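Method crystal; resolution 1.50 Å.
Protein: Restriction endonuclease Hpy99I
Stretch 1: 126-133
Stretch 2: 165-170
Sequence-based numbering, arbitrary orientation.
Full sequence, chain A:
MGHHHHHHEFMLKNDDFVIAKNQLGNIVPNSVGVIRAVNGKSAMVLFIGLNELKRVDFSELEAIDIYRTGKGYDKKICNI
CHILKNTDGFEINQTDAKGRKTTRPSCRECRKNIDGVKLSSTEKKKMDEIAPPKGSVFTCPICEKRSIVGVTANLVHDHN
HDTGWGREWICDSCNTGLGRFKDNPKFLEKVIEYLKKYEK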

# COMPACT_ATOMS: atom_id res chain seq x y z
N LYS A 126 11.53 -4.57 23.72
CA LYS A 126 12.68 -3.73 23.38
C LYS A 126 12.28 -2.54 22.50
O LYS A 126 12.69 -1.41 22.73
CB LYS A 126 13.72 -4.60 22.68
CG LYS A 126 15.07 -3.96 22.40
CD LYS A 126 16.07 -5.07 22.02
CE LYS A 126 17.04 -4.64 20.92
NZ LYS A 126 17.48 -5.83 20.11
N MET A 127 11.46 -2.79 21.48
CA MET A 127 10.99 -1.70 20.62
C MET A 127 10.04 -0.76 21.36
O MET A 127 10.05 0.44 21.13
CB MET A 127 10.29 -2.26 19.38
CG MET A 127 11.25 -2.97 18.45
SD MET A 127 10.48 -3.38 16.89
CE MET A 127 10.62 -1.81 16.03
N ASP A 128 9.23 -1.32 22.26
CA ASP A 128 8.30 -0.53 23.06
C ASP A 128 8.99 0.46 23.98
O ASP A 128 8.47 1.55 24.23
CB ASP A 128 7.35 -1.44 23.85
CG ASP A 128 6.22 -1.99 23.00
OD1 ASP A 128 6.01 -1.48 21.88
OD2 ASP A 128 5.54 -2.93 23.45
N GLU A 129 10.18 0.11 24.47
CA GLU A 129 10.94 0.99 25.35
C GLU A 129 11.53 2.21 24.63
O GLU A 129 11.93 3.20 25.28
CB GLU A 129 12.05 0.21 26.07
CG GLU A 129 11.51 -0.69 27.19
N ILE A 130 11.56 2.16 23.29
CA ILE A 130 12.02 3.30 22.50
C ILE A 130 10.95 3.81 21.52
O ILE A 130 11.26 4.43 20.51
CB ILE A 130 13.32 2.98 21.73
CG1 ILE A 130 13.10 1.81 20.76
CG2 ILE A 130 14.44 2.69 22.72
CD1 ILE A 130 14.29 1.55 19.87
N ALA A 131 9.69 3.55 21.86
CA ALA A 131 8.57 3.97 21.01
C ALA A 131 8.44 5.49 20.96
O ALA A 131 8.49 6.15 22.00
CB ALA A 131 7.29 3.37 21.53
N PRO A 132 8.30 6.06 19.76
CA PRO A 132 7.96 7.48 19.67
C PRO A 132 6.67 7.78 20.43
O PRO A 132 5.65 7.12 20.21
CB PRO A 132 7.76 7.68 18.16
CG PRO A 132 8.64 6.67 17.55
CD PRO A 132 8.47 5.47 18.42
N PRO A 133 6.71 8.77 21.35
CA PRO A 133 5.48 9.06 22.09
C PRO A 133 4.32 9.51 21.20
O PRO A 133 4.51 10.21 20.20
CB PRO A 133 5.91 10.18 23.04
CG PRO A 133 7.41 10.02 23.19
CD PRO A 133 7.84 9.59 21.81
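Stretch 2, residues 165-170: WGREWI

Stretch 2 meets stretch 1 chiefly through one tryptophan, Trp169, whose indole is clasped by the residues where a helix gives way to a turn. Stretch 2 is a strand with an irregularity at Arg167, where psi is -112°; the residues on either side of it are extended. Its register follows stretch 1 in the same sense: Gly166 lies nearest Met127 (CA to CA 7.0 Å), Trp169 nearest Ala131 (CA to CA 7.1 Å). Stretch 1 leaves its helix through a type I turn from Asp128 to Ala131.

The CA-to-CB bonds of Arg167 and Glu168 both point away, an alternation lost at the irregular Arg167; that of Trp169 then points toward stretch 1. Trp169 NE1 donates a nearly straight hydrogen bond (163°) to Met127 O at 2.8 Å. Indole suits this place, offering one polar N-H within a broad apolar surface. Over one face, Pro132 CD lies 3.6 Å and Ala131 CA 4.0 Å from the centroid of the Trp169 five-membered ring, both as CH-pi contacts. Proline's ring offers CH groups and no side-chain polar group; the small Ala131 CB lies 3.5 Å from Trp169 CZ2. Over the opposite face sits Met127 CE, 4.2 Å from Trp169 CD1.

Met127, long and flexible, also reaches the strand backbone, with Met127 CE 3.6 Å from Glu168 C. Glycine fits here: an ideal CB on Gly166 would clash with Met127 SD, 2.8 Å away.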

# COMPACT_ATOMS: atom_id res chain seq x y z
N TRP A 165 13.05 -10.72 14.61
CA TRP A 165 13.64 -9.59 15.34
C TRP A 165 13.20 -8.24 14.80
O TRP A 165 12.85 -8.10 13.63
CB TRP A 165 15.17 -9.68 15.36
CG TRP A 165 15.67 -10.99 15.84
CD1 TRP A 165 15.06 -11.83 16.74
CD2 TRP A 165 16.90 -11.62 15.48
NE1 TRP A 165 15.83 -12.95 16.93
CE2 TRP A 165 16.96 -12.85 16.17
CE3 TRP A 165 17.94 -11.27 14.61
CZ2 TRP A 165 18.04 -13.73 16.03
CZ3 TRP A 165 19.01 -12.15 14.47
CH2 TRP A 165 19.05 -13.36 15.18
N GLY A 166 13.22 -7.26 15.68
CA GLY A 166 12.80 -5.92 15.34
C GLY A 166 13.69 -5.21 14.34
O GLY A 166 14.89 -5.45 14.27
N ARG A 167 13.07 -4.35 13.54
CA ARG A 167 13.80 -3.38 12.74
C ARG A 167 13.59 -2.04 13.43
O ARG A 167 14.07 -1.88 14.54
CB ARG A 167 13.36 -3.45 11.27
CG ARG A 167 13.66 -4.83 10.68
CD ARG A 167 13.74 -4.85 9.16
NE ARG A 167 12.41 -4.85 8.57
CZ ARG A 167 11.91 -5.77 7.75
NH1 ARG A 167 12.63 -6.81 7.36
NH2 ARG A 167 10.67 -5.64 7.32
N GLU A 168 12.86 -1.10 12.83
CA GLU A 168 12.63 0.22 13.44
C GLU A 168 11.16 0.59 13.46
O GLU A 168 10.32 -0.06 12.80
CB GLU A 168 13.42 1.31 12.70
CG GLU A 168 14.93 1.07 12.73
CD GLU A 168 15.75 1.99 11.84
OE1 GLU A 168 15.29 3.10 11.51
OE2 GLU A 168 16.90 1.61 11.51
N TRP A 169 10.86 1.62 14.24
CA TRP A 169 9.59 2.31 14.17
C TRP A 169 9.55 3.09 12.87
O TRP A 169 10.41 3.93 12.62
CB TRP A 169 9.40 3.25 15.37
CG TRP A 169 9.07 2.51 16.63
CD1 TRP A 169 9.95 2.06 17.57
CD2 TRP A 169 7.76 2.13 17.09
NE1 TRP A 169 9.27 1.42 18.58
CE2 TRP A 169 7.93 1.46 18.32
CE3 TRP A 169 6.46 2.32 16.58
CZ2 TRP A 169 6.85 0.96 19.04
CZ3 TRP A 169 5.39 1.81 17.30
CH2 TRP A 169 5.59 1.15 18.52
N ILE A 170 8.54 2.79 12.05
CA ILE A 170 8.36 3.42 10.74
C ILE A 170 6.87 3.73 10.56
O ILE A 170 6.01 3.21 11.30
CB ILE A 170 8.88 2.53 9.56
CG1 ILE A 170 8.13 1.20 9.47
CG2 ILE A 170 10.40 2.29 9.67
CD1 ILE A 170 8.55 0.35 8.25